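Local structure of N-alpha-acetyltransferase (Sulfolobus solfataricus strain P2, 5C88) at residues Arg30-Glu35 with Val94-Arg99; Tyr39-Glu44 with Tyr65-Ile70; Arg69-Phe74 with Val84-Val89. The protein transfers the acetyl group of acetyl-CoA to the free alpha-amino group at protein N-termini, accepting serine, alanine and methionine, with a preference for serine. One frame throughout, in Å; residues are numbered along the deposited sequence.

Contact 1 (Arg30-Glu35 with Val94-Arg99). With COA (coenzyme A), chain C.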
loop_
_atom_site.group_PDB
_atom_site.type_symbol
_atom_site.label_atom_id
_atom_site.label_comp_id
_atom_site.label_asym_id
_atom_site.label_seq_id
_atom_site.Cartn_x
_atom_site.Cartn_y
_atom_site.Cartn_z
ATOM N N ARG A 30 -13.507 1.455 5.192
ATOM C CA ARG A 30 -14.883 1.058 4.966
ATOM C C ARG A 30 -15.525 1.882 3.846
ATOM O O ARG A 30 -16.202 1.335 2.969
ATOM C CB ARG A 30 -15.673 1.189 6.262
ATOM C CG ARG A 30 -15.118 0.357 7.415
ATOM C CD ARG A 30 -15.373 -1.114 7.211
ATOM N NE ARG A 30 -15.268 -1.877 8.450
ATOM C CZ ARG A 30 -14.167 -2.505 8.855
ATOM N NH1 ARG A 30 -13.055 -2.453 8.117
ATOM N NH2 ARG A 30 -14.176 -3.186 9.997
ATOM N N LEU A 31 -15.283 3.191 3.881
ATOM C CA LEU A 31 -15.781 4.138 2.880
ATOM C C LEU A 31 -15.240 3.928 1.463
ATOM O O LEU A 31 -15.958 4.107 0.475
ATOM C CB LEU A 31 -15.438 5.574 3.301
ATOM C CG LEU A 31 -16.364 6.363 4.221
ATOM C CD1 LEU A 31 -15.849 7.781 4.389
ATOM C CD2 LEU A 31 -17.770 6.362 3.665
ATOM N N THR A 32 -13.964 3.573 1.370
ATOM C CA THR A 32 -13.239 3.651 0.105
ATOM C C THR A 32 -13.177 2.331 -0.671
ATOM O O THR A 32 -13.230 2.329 -1.906
ATOM C CB THR A 32 -11.799 4.178 0.354
ATOM O OG1 THR A 32 -11.839 5.583 0.638
ATOM C CG2 THR A 32 -10.920 3.963 -0.854
ATOM N N LEU A 33 -13.121 1.219 0.060
ATOM C CA LEU A 33 -12.680 -0.068 -0.472
ATOM C C LEU A 33 -13.648 -1.205 -0.149
ATOM O O LEU A 33 -14.385 -1.116 0.817
ATOM C CB LEU A 33 -11.299 -0.405 0.096
ATOM C CG LEU A 33 -10.099 0.415 -0.363
ATOM C CD1 LEU A 33 -8.991 0.331 0.676
ATOM C CD2 LEU A 33 -9.606 -0.074 -1.720
ATOM N N PRO A 34 -13.626 -2.296 -0.946
ATOM C CA PRO A 34 -14.528 -3.422 -0.673
ATOM C C PRO A 34 -13.903 -4.449 0.266
ATOM O O PRO A 34 -14.563 -5.388 0.709
ATOM C CB PRO A 34 -14.762 -4.032 -2.060
ATOM C CG PRO A 34 -13.748 -3.336 -3.006
ATOM C CD PRO A 34 -12.817 -2.544 -2.151
ATOM N N GLU A 35 -12.628 -4.252 0.573
ATOM C CA GLU A 35 -11.862 -5.197 1.374
ATOM C C GLU A 35 -11.724 -4.661 2.789
ATOM O O GLU A 35 -10.866 -3.824 3.051
ATOM C CB GLU A 35 -10.498 -5.423 0.730
ATOM C CG GLU A 35 -10.539 -5.174 -0.771
ATOM C CD GLU A 35 -9.186 -5.267 -1.427
ATOM O OE1 GLU A 35 -8.562 -6.346 -1.341
ATOM O OE2 GLU A 35 -8.752 -4.263 -2.035
ATOM N N VAL A 94 -7.171 6.920 0.067
ATOM C CA VAL A 94 -7.285 8.359 0.296
ATOM C C VAL A 94 -8.740 8.744 0.168
ATOM O O VAL A 94 -9.403 8.329 -0.790
ATOM C CB VAL A 94 -6.471 9.188 -0.719
ATOM C CG1 VAL A 94 -6.593 10.685 -0.416
ATOM C CG2 VAL A 94 -5.006 8.714 -0.774
ATOM N N LEU A 95 -9.241 9.522 1.125
ATOM C CA LEU A 95 -10.616 10.012 1.071
ATOM C C LEU A 95 -10.865 10.830 -0.203
ATOM O O LEU A 95 -10.085 11.725 -0.547
ATOM C CB LEU A 95 -10.941 10.847 2.300
ATOM C CG LEU A 95 -11.254 10.096 3.592
ATOM C CD1 LEU A 95 -11.399 11.077 4.740
ATOM C CD2 LEU A 95 -12.516 9.281 3.432
ATOM N N GLU A 96 -11.959 10.499 -0.883
ATOM C CA GLU A 96 -12.331 11.057 -2.187
ATOM C C GLU A 96 -12.170 12.567 -2.315
ATOM O O GLU A 96 -11.727 13.062 -3.351
ATOM C CB GLU A 96 -13.779 10.669 -2.512
ATOM C CG GLU A 96 -14.704 10.587 -1.294
ATOM C CD GLU A 96 -14.515 9.314 -0.453
ATOM O OE1 GLU A 96 -13.618 8.507 -0.777
ATOM O OE2 GLU A 96 -15.249 9.137 0.547
ATOM N N GLU A 97 -12.531 13.281 -1.254
ATOM C CA GLU A 97 -12.427 14.734 -1.182
ATOM C C GLU A 97 -10.992 15.238 -1.336
ATOM O O GLU A 97 -10.757 16.380 -1.736
ATOM C CB GLU A 97 -12.992 15.222 0.158
ATOM C CG GLU A 97 -14.349 15.890 0.063
ATOM C CD GLU A 97 -14.663 16.750 1.282
ATOM O OE1 GLU A 97 -14.344 16.321 2.416
ATOM O OE2 GLU A 97 -15.223 17.856 1.103
ATOM N N TYR A 98 -10.031 14.385 -1.019
ATOM C CA TYR A 98 -8.657 14.830 -0.921
ATOM C C TYR A 98 -7.740 14.259 -1.994
ATOM O O TYR A 98 -6.527 14.441 -1.928
ATOM C CB TYR A 98 -8.128 14.490 0.463
ATOM C CG TYR A 98 -8.961 15.102 1.570
ATOM C CD1 TYR A 98 -8.745 16.411 1.989
ATOM C CD2 TYR A 98 -9.964 14.371 2.196
ATOM C CE1 TYR A 98 -9.509 16.972 2.995
ATOM C CE2 TYR A 98 -10.728 14.923 3.201
ATOM C CZ TYR A 98 -10.496 16.219 3.598
ATOM O OH TYR A 98 -11.258 16.756 4.605
ATOM N N ARG A 99 -8.329 13.599 -2.991
ATOM C CA ARG A 99 -7.576 12.970 -4.085
ATOM C C ARG A 99 -6.963 13.955 -5.062
ATOM O O ARG A 99 -7.342 15.124 -5.106
ATOM C CB ARG A 99 -8.482 12.010 -4.845
ATOM C CG ARG A 99 -9.124 11.051 -3.909
ATOM C CD ARG A 99 -9.773 9.874 -4.570
ATOM N NE ARG A 99 -10.153 8.926 -3.530
ATOM C CZ ARG A 99 -11.108 8.020 -3.643
ATOM N NH1 ARG A 99 -11.782 7.897 -4.775
ATOM N NH2 ARG A 99 -11.375 7.230 -2.618
HETATM N N1A COA C . -7.662 9.737 -12.417
HETATM C C2A COA C . -6.582 9.384 -13.177
HETATM N N3A COA C . -5.351 9.219 -12.602
HETATM C C4A COA C . -5.190 9.407 -11.258
HETATM C C5A COA C . -6.251 9.762 -10.498
HETATM C C6A COA C . -7.496 9.930 -11.095
HETATM N N6A COA C . -8.870 10.259 -10.890
HETATM N N7A COA C . -5.835 9.886 -9.206
HETATM C C8A COA C . -4.507 9.610 -9.172
HETATM N N9A COA C . -4.100 9.312 -10.434
HETATM C C1B COA C . -2.788 8.961 -10.862
HETATM C C2B COA C . -2.271 9.882 -11.640
HETATM O O2B COA C . -1.352 9.276 -12.594
HETATM C C3B COA C . -1.462 10.890 -10.662
HETATM O O3B COA C . -0.479 11.567 -11.434
HETATM P P3B COA C . -0.751 13.094 -11.851
HETATM O O7A COA C . 0.561 13.842 -11.826
HETATM O O8A COA C . -1.734 13.691 -10.859
HETATM O O9A COA C . -1.319 13.134 -13.255
HETATM C C4B COA C . -0.876 10.099 -9.726
HETATM O O4B COA C . -1.846 8.940 -9.581
HETATM C C5B COA C . -0.698 10.790 -8.378
HETATM O O5B COA C . -1.962 10.940 -7.739
HETATM P P1A COA C . -2.043 11.188 -6.158
HETATM O O1A COA C . -0.658 11.167 -5.530
HETATM O O2A COA C . -2.675 12.535 -5.869
HETATM O O3A COA C . -2.884 9.987 -5.565
HETATM P P2A COA C . -4.314 10.114 -4.967
HETATM O O4A COA C . -5.189 10.888 -5.932
HETATM O O5A COA C . -4.198 10.837 -3.635
HETATM O O6A COA C . -4.992 8.626 -4.716
HETATM C CBP COA C . -6.286 6.802 -5.857
HETATM C CCP COA C . -4.972 7.635 -5.763
HETATM C CDP COA C . -7.555 7.695 -5.980
HETATM C CEP COA C . -6.182 5.888 -7.106
HETATM C CAP COA C . -6.426 5.882 -4.578
HETATM O OAP COA C . -5.204 5.879 -3.903
HETATM C C9P COA C . -7.507 6.357 -3.678
HETATM O O9P COA C . -7.302 7.226 -2.900
HETATM N N8P COA C . -8.839 5.792 -3.693
HETATM C C7P COA C . -9.202 4.728 -4.602
HETATM C C6P COA C . -9.223 3.397 -3.780
HETATM C C5P COA C . -8.971 2.240 -4.790
HETATM O O5P COA C . -9.805 1.988 -5.657
HETATM N N4P COA C . -7.745 1.486 -4.693
HETATM C C3P COA C . -6.806 1.795 -3.691
HETATM C C2P COA C . -5.922 0.548 -3.436
HETATM S S1P COA C . -5.800 -0.445 -4.919
#
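T32 lies against the rim of the R99 guanidinium: its OG1 sits at the edge of that group, near its plane, 3.7 Å from R99 NH2, and no hydrogen bond joins them. The methyl branch of the same residue turns to the cofactor. With CG2 anti to the backbone N (the OG1 torsion is -74°), the hydroxyl is left beside the arginine while T32 CG2 packs at 3.4 Å on C6P of the coenzyme A pantetheine arm.

R99 is the flat plate on which these groups converge. Extended from CG to NE, its chain runs back along its own segment to V94 O, which NE and NH2 both grip, each at 2.9 Å and both with the oxygen in the guanidinium plane. One face of the plate carries COA N8P, offset toward the rim; the opposite face rests over E96 CA. The carboxylate of E96 adds charge attraction without a directed bond, since E96 OE1 is 3.2 Å from R99 NH2 but well out of the plane. The double grip probably holds the guanidinium from turning.

V94 is one of the residues that bind acetyl-CoA, and its N gives a weak hydrogen bond to COA O9P (3.0 Å). A separate apolar touch joins L31 CD1 to L95 CD2 at 3.8 Å.

In the GNAT fold the loop leaving the fourth strand runs beside the pantetheine. R99 opens the family's Arg/Gln-x-x-Gly-x-Gly/Ala motif, which ends at A104, and R100, G102, A104 and T105 hydrogen-bond the coenzyme A. Here the last turn of helix 22-32 borders that loop; T32 touches A93 of strand 83-94, and V94 touches I103 and A104 of helix 103-117.

Contact 2 (Tyr39-Glu44 with Tyr65-Ile70)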
loop_
_atom_site.group_PDB
_atom_site.type_symbol
_atom_site.label_atom_id
_atom_site.label_comp_id
_atom_site.label_asym_id
_atom_site.label_seq_id
_atom_site.Cartn_x
_atom_site.Cartn_y
_atom_site.Cartn_z
ATOM N N TYR A 39 -10.659 -4.691 12.979
ATOM C CA TYR A 39 -9.752 -3.785 13.668
ATOM C C TYR A 39 -8.387 -4.406 13.940
ATOM O O TYR A 39 -7.369 -3.804 13.646
ATOM C CB TYR A 39 -10.366 -3.316 14.993
ATOM C CG TYR A 39 -11.596 -2.451 14.833
ATOM C CD1 TYR A 39 -11.477 -1.091 14.574
ATOM C CD2 TYR A 39 -12.878 -2.988 14.958
ATOM C CE1 TYR A 39 -12.594 -0.290 14.429
ATOM C CE2 TYR A 39 -14.009 -2.190 14.817
ATOM C CZ TYR A 39 -13.858 -0.839 14.550
ATOM O OH TYR A 39 -14.959 -0.020 14.403
ATOM N N TYR A 40 -8.366 -5.618 14.476
ATOM C CA TYR A 40 -7.111 -6.213 14.928
ATOM C C TYR A 40 -6.077 -6.393 13.807
ATOM O O TYR A 40 -4.889 -6.569 14.074
ATOM C CB TYR A 40 -7.372 -7.562 15.619
ATOM C CG TYR A 40 -7.679 -8.721 14.695
ATOM C CD1 TYR A 40 -6.658 -9.412 14.042
ATOM C CD2 TYR A 40 -8.989 -9.157 14.506
ATOM C CE1 TYR A 40 -6.931 -10.472 13.196
ATOM C CE2 TYR A 40 -9.272 -10.226 13.681
ATOM C CZ TYR A 40 -8.234 -10.878 13.025
ATOM O OH TYR A 40 -8.492 -11.937 12.191
ATOM N N PHE A 41 -6.527 -6.357 12.562
ATOM C CA PHE A 41 -5.628 -6.569 11.436
ATOM C C PHE A 41 -4.746 -5.348 11.232
ATOM O O PHE A 41 -3.555 -5.461 10.986
ATOM C CB PHE A 41 -6.435 -6.877 10.177
ATOM C CG PHE A 41 -5.620 -7.384 9.030
ATOM C CD1 PHE A 41 -5.231 -8.710 8.969
ATOM C CD2 PHE A 41 -5.296 -6.547 7.979
ATOM C CE1 PHE A 41 -4.500 -9.187 7.887
ATOM C CE2 PHE A 41 -4.565 -7.007 6.893
ATOM C CZ PHE A 41 -4.165 -8.330 6.848
ATOM N N PHE A 42 -5.340 -4.174 11.346
ATOM C CA PHE A 42 -4.573 -2.936 11.283
ATOM C C PHE A 42 -3.613 -2.795 12.463
ATOM O O PHE A 42 -2.471 -2.392 12.292
ATOM C CB PHE A 42 -5.511 -1.731 11.247
ATOM C CG PHE A 42 -6.327 -1.631 9.998
ATOM C CD1 PHE A 42 -5.925 -0.821 8.962
ATOM C CD2 PHE A 42 -7.508 -2.331 9.872
ATOM C CE1 PHE A 42 -6.673 -0.720 7.821
ATOM C CE2 PHE A 42 -8.273 -2.226 8.732
ATOM C CZ PHE A 42 -7.852 -1.423 7.702
ATOM N N VAL A 43 -4.100 -3.111 13.658
ATOM C CA VAL A 43 -3.319 -3.000 14.885
ATOM C C VAL A 43 -2.055 -3.877 14.806
ATOM O O VAL A 43 -0.941 -3.429 15.094
ATOM C CB VAL A 43 -4.199 -3.373 16.131
ATOM C CG1 VAL A 43 -3.352 -3.661 17.357
ATOM C CG2 VAL A 43 -5.227 -2.255 16.431
ATOM N N GLU A 44 -2.236 -5.116 14.375
ATOM C CA GLU A 44 -1.141 -6.065 14.246
ATOM C C GLU A 44 -0.061 -5.598 13.252
ATOM O O GLU A 44 1.132 -5.630 13.568
ATOM C CB GLU A 44 -1.719 -7.415 13.851
ATOM C CG GLU A 44 -0.758 -8.412 13.319
ATOM C CD GLU A 44 -1.463 -9.367 12.381
ATOM O OE1 GLU A 44 -1.994 -8.888 11.353
ATOM O OE2 GLU A 44 -1.514 -10.582 12.680
ATOM N N TYR A 65 -4.195 6.611 4.208
ATOM C CA TYR A 65 -3.295 5.758 4.947
ATOM C C TYR A 65 -2.676 4.753 4.017
ATOM O O TYR A 65 -3.256 4.431 2.987
ATOM C CB TYR A 65 -4.044 5.035 6.072
ATOM C CG TYR A 65 -4.907 3.889 5.572
ATOM C CD1 TYR A 65 -4.399 2.589 5.483
ATOM C CD2 TYR A 65 -6.220 4.108 5.187
ATOM C CE1 TYR A 65 -5.169 1.556 5.000
ATOM C CE2 TYR A 65 -7.000 3.076 4.721
ATOM C CZ TYR A 65 -6.469 1.800 4.624
ATOM O OH TYR A 65 -7.251 0.774 4.151
ATOM N N ILE A 66 -1.517 4.224 4.394
ATOM C CA ILE A 66 -0.944 3.086 3.695
ATOM C C ILE A 66 -0.512 2.036 4.705
ATOM O O ILE A 66 0.072 2.355 5.731
ATOM C CB ILE A 66 0.249 3.485 2.778
ATOM C CG1 ILE A 66 0.726 2.268 1.979
ATOM C CG2 ILE A 66 1.408 4.107 3.567
ATOM C CD1 ILE A 66 1.786 2.590 0.942
ATOM N N MET A 67 -0.820 0.778 4.411
ATOM C CA MET A 67 -0.566 -0.323 5.329
ATOM C C MET A 67 0.294 -1.379 4.655
ATOM O O MET A 67 -0.076 -1.926 3.632
ATOM C CB MET A 67 -1.887 -0.918 5.809
ATOM C CG MET A 67 -1.781 -2.101 6.745
ATOM S SD MET A 67 -3.387 -2.411 7.446
ATOM C CE MET A 67 -3.207 -4.052 8.046
ATOM N N PRO A 68 1.467 -1.639 5.223
ATOM C CA PRO A 68 2.472 -2.523 4.635
ATOM C C PRO A 68 2.545 -3.895 5.310
ATOM O O PRO A 68 2.166 -4.028 6.472
ATOM C CB PRO A 68 3.761 -1.746 4.884
ATOM C CG PRO A 68 3.531 -1.164 6.276
ATOM C CD PRO A 68 2.012 -0.900 6.380
ATOM N N ARG A 69 3.023 -4.899 4.581
ATOM C CA ARG A 69 3.534 -6.113 5.204
ATOM C C ARG A 69 4.915 -6.421 4.625
ATOM O O ARG A 69 5.136 -6.276 3.427
ATOM C CB ARG A 69 2.583 -7.302 5.012
ATOM C CG ARG A 69 2.746 -8.354 6.115
ATOM C CD ARG A 69 2.048 -9.666 5.819
ATOM N NE ARG A 69 0.653 -9.496 5.418
ATOM C CZ ARG A 69 0.163 -9.888 4.245
ATOM N NH1 ARG A 69 0.958 -10.478 3.360
ATOM N NH2 ARG A 69 -1.120 -9.693 3.957
ATOM N N ILE A 70 5.861 -6.796 5.479
ATOM C CA ILE A 70 7.149 -7.273 4.987
ATOM C C ILE A 70 7.153 -8.794 5.057
ATOM O O ILE A 70 6.782 -9.383 6.076
ATOM C CB ILE A 70 8.347 -6.696 5.766
ATOM C CG1 ILE A 70 8.785 -5.367 5.148
ATOM C CG2 ILE A 70 9.537 -7.662 5.715
ATOM C CD1 ILE A 70 7.753 -4.263 5.211
#
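F42 turns its edge toward the face of Y65 in an offset edge-to-face pair, with ring centroids 5.9 Å apart and planes at 68°. The nearest atoms are F42 CE1 and Y65 CE1, 3.9 Å apart. M67 crosses the same phenylalanine from another direction: its SD lies 3.4 Å from F42 CD1 and 40° off the ring normal, an oblique Met-aromatic contact. An extended methionine chain, with CG anti to the backbone N, carries the sulfur out from the strand to this ring and sets M67 CE against the next one, 3.3 Å from F41 CD2.

Helix 39-44 thus packs across strand 65-70, the segment axes 9.7 Å apart at an angle of 70°, on one face of the central sheet of the GNAT fold; I66 and P68 point to the other face, where helix 103-117 lies. With an alanine at F42, M67 SD would probably lose its aromatic partner and the Y65 face the edge that meets it.

The polar ends are held by other residues. Y65 OH is hydrogen-bonded to S91 and N29. R69, whose NH2 comes to the edge of the F41 ring near CZ, bonds through NE to H45, while its NH1 lies by E71 OE1, a pairing too close in the model and therefore doubtful in detail. F41 in turn stacks on Y37, a substrate-binding residue.

Contact 3 (Arg69-Phe74 with Val84-Val89)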
loop_
_atom_site.group_PDB
_atom_site.type_symbol
_atom_site.label_atom_id
_atom_site.label_comp_id
_atom_site.label_asym_id
_atom_site.label_seq_id
_atom_site.Cartn_x
_atom_site.Cartn_y
_atom_site.Cartn_z
ATOM N N ARG A 69 3.023 -4.899 4.581
ATOM C CA ARG A 69 3.534 -6.113 5.204
ATOM C C ARG A 69 4.915 -6.421 4.625
ATOM O O ARG A 69 5.136 -6.276 3.427
ATOM C CB ARG A 69 2.583 -7.302 5.012
ATOM C CG ARG A 69 2.746 -8.354 6.115
ATOM C CD ARG A 69 2.048 -9.666 5.819
ATOM N NE ARG A 69 0.653 -9.496 5.418
ATOM C CZ ARG A 69 0.163 -9.888 4.245
ATOM N NH1 ARG A 69 0.958 -10.478 3.360
ATOM N NH2 ARG A 69 -1.120 -9.693 3.957
ATOM N N ILE A 70 5.861 -6.796 5.479
ATOM C CA ILE A 70 7.149 -7.273 4.987
ATOM C C ILE A 70 7.153 -8.794 5.057
ATOM O O ILE A 70 6.782 -9.383 6.076
ATOM C CB ILE A 70 8.347 -6.696 5.766
ATOM C CG1 ILE A 70 8.785 -5.367 5.148
ATOM C CG2 ILE A 70 9.537 -7.662 5.715
ATOM C CD1 ILE A 70 7.753 -4.263 5.211
ATOM N N GLU A 71 7.550 -9.404 3.939
ATOM C CA GLU A 71 7.480 -10.841 3.721
ATOM C C GLU A 71 8.837 -11.349 3.255
ATOM O O GLU A 71 9.717 -10.570 2.895
ATOM C CB GLU A 71 6.403 -11.171 2.672
ATOM C CG GLU A 71 4.993 -10.656 3.007
ATOM C CD GLU A 71 4.028 -10.704 1.816
ATOM O OE1 GLU A 71 2.800 -10.576 2.019
ATOM O OE2 GLU A 71 4.498 -10.860 0.674
ATOM N N TRP A 72 9.014 -12.658 3.259
ATOM C CA TRP A 72 10.193 -13.235 2.652
ATOM C C TRP A 72 9.755 -14.412 1.788
ATOM O O TRP A 72 9.003 -15.276 2.239
ATOM C CB TRP A 72 11.220 -13.660 3.723
ATOM C CG TRP A 72 12.350 -14.498 3.150
ATOM C CD1 TRP A 72 13.468 -14.050 2.489
ATOM C CD2 TRP A 72 12.427 -15.935 3.145
ATOM N NE1 TRP A 72 14.245 -15.124 2.096
ATOM C CE2 TRP A 72 13.638 -16.274 2.487
ATOM C CE3 TRP A 72 11.608 -16.944 3.646
ATOM C CZ2 TRP A 72 14.032 -17.615 2.319
ATOM C CZ3 TRP A 72 12.005 -18.264 3.485
ATOM C CH2 TRP A 72 13.215 -18.588 2.825
ATOM N N GLY A 73 10.213 -14.435 0.539
ATOM C CA GLY A 73 9.791 -15.455 -0.406
ATOM C C GLY A 73 10.251 -15.200 -1.838
ATOM O O GLY A 73 11.175 -14.416 -2.084
ATOM N N PHE A 74 9.610 -15.869 -2.793
ATOM C CA PHE A 74 10.059 -15.793 -4.179
ATOM C C PHE A 74 9.825 -14.426 -4.781
ATOM O O PHE A 74 8.834 -13.762 -4.498
ATOM C CB PHE A 74 9.385 -16.851 -5.029
ATOM C CG PHE A 74 9.875 -18.237 -4.750
ATOM C CD1 PHE A 74 11.057 -18.692 -5.308
ATOM C CD2 PHE A 74 9.169 -19.079 -3.907
ATOM C CE1 PHE A 74 11.515 -19.950 -5.040
ATOM C CE2 PHE A 74 9.621 -20.341 -3.644
ATOM C CZ PHE A 74 10.794 -20.779 -4.210
ATOM N N VAL A 84 13.875 -13.489 -1.547
ATOM C CA VAL A 84 14.054 -12.065 -1.301
ATOM C C VAL A 84 13.181 -11.543 -0.168
ATOM O O VAL A 84 12.170 -12.151 0.189
ATOM C CB VAL A 84 13.749 -11.287 -2.592
ATOM C CG1 VAL A 84 12.284 -11.441 -2.963
ATOM C CG2 VAL A 84 14.090 -9.843 -2.447
ATOM N N ARG A 85 13.577 -10.419 0.413
ATOM C CA ARG A 85 12.678 -9.715 1.308
ATOM C C ARG A 85 11.854 -8.709 0.510
ATOM O O ARG A 85 12.396 -7.832 -0.170
ATOM C CB ARG A 85 13.450 -9.027 2.434
ATOM C CG ARG A 85 12.564 -8.621 3.585
ATOM C CD ARG A 85 13.276 -8.707 4.919
ATOM N NE ARG A 85 13.846 -10.023 5.181
ATOM C CZ ARG A 85 13.151 -11.068 5.611
ATOM N NH1 ARG A 85 11.842 -10.965 5.793
ATOM N NH2 ARG A 85 13.762 -12.226 5.839
ATOM N N LYS A 86 10.538 -8.852 0.571
ATOM C CA LYS A 86 9.673 -7.983 -0.209
ATOM C C LYS A 86 8.651 -7.241 0.646
ATOM O O LYS A 86 8.133 -7.753 1.648
ATOM C CB LYS A 86 8.968 -8.787 -1.298
ATOM C CG LYS A 86 8.466 -10.127 -0.849
ATOM C CD LYS A 86 8.024 -10.971 -2.038
ATOM C CE LYS A 86 7.628 -12.352 -1.588
ATOM N NZ LYS A 86 7.216 -13.207 -2.710
ATOM N N GLY A 87 8.380 -6.015 0.240
ATOM C CA GLY A 87 7.448 -5.172 0.955
ATOM C C GLY A 87 6.126 -5.298 0.249
ATOM O O GLY A 87 6.036 -5.090 -0.961
ATOM N N HIS A 88 5.100 -5.675 0.994
ATOM C CA HIS A 88 3.792 -5.850 0.401
ATOM C C HIS A 88 2.828 -4.747 0.844
ATOM O O HIS A 88 2.480 -4.656 2.021
ATOM C CB HIS A 88 3.244 -7.234 0.754
ATOM C CG HIS A 88 2.025 -7.600 -0.018
ATOM N ND1 HIS A 88 1.190 -8.641 0.347
ATOM C CD2 HIS A 88 1.474 -7.061 -1.129
ATOM C CE1 HIS A 88 0.201 -8.729 -0.512
ATOM N NE2 HIS A 88 0.349 -7.781 -1.427
ATOM N N VAL A 89 2.428 -3.889 -0.092
ATOM C CA VAL A 89 1.372 -2.910 0.177
ATOM C C VAL A 89 0.066 -3.653 0.263
ATOM O O VAL A 89 -0.512 -3.982 -0.762
ATOM C CB VAL A 89 1.225 -1.837 -0.924
ATOM C CG1 VAL A 89 0.091 -0.827 -0.564
ATOM C CG2 VAL A 89 2.526 -1.126 -1.179
#
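H88 has CG anti to its backbone N (chi1 -169°), while E71 has CG beside its own N (chi1 -57°) and an extended chain beyond; these torsions bring imidazole and carboxylate together on one face of a beta hairpin, the antiparallel pairing of strands 61-72 and 83-94 at the centre of the GNAT sheet. H88 ND1 donates to E71 OE1 at 3.0 Å, the two planes steeply inclined, although the position of that oxygen is less certain. The R69 side chain runs alongside that of H88, and its NH1, also less surely placed, comes to the edge of the imidazole, near its plane. H88 is a zinc ligand in this enzyme, as is E127, and H88 NE2 is hydrogen-bonded to E127 OE1. Y125 stacks on the imidazole and bonds to E71 OE2; that stack and the bond at NE2 probably hold the ring from turning.

The backbone supplies the regular frame. R69 with H88, E71 with K86 and G73 with V84 are hydrogen-bonded pairs; I70 with G87 and W72 with R85 lie between them as non-hydrogen-bonded pairs. Of the six bonds, E71 N to K86 O is 2.9 Å and nearly straight.

I70, W72 and R85 occupy the other face. There the bent R85 chain runs past I70, R85 CG lying 3.8 Å from I70 CG2. W72 CD1 lies over one face of the R85 guanidinium, the planes only 24° apart, and R85 NH1 is 3.5 Å from W72 CB.

The chain of strand 61-72 turns a corner at G73. K86 extends past the glycine toward F74 O; the 2.5 Å modelled from K86 NZ to that oxygen is doubtfully short. Sounder is the bond from G73 N to V84 O, 3.0 Å long and in the carbonyl plane.

From the N terminus, helix 22-32 comes first, and its end forms one side of contact 1; the loop that this contact closes runs on to the segment after strand 83-94 and encloses the other two. Contact 2 is nested within it, joining helix 39-48 to strand 61-72. Contact 3 begins where contact 2 ends, on the shared residues R69 and I70, and closes the short hairpin loop to strand 83-94. Contacts 1 and 2 touch where L33 meets Y65, whereas contacts 1 and 3 stand on opposite sides of the chain's centre, their centres about 25 Å apart. Helix 39-48 is thus tied to strand 61-72, and the end of helix 22-32 to the loop after strand 83-94, its neighbour in the sheet.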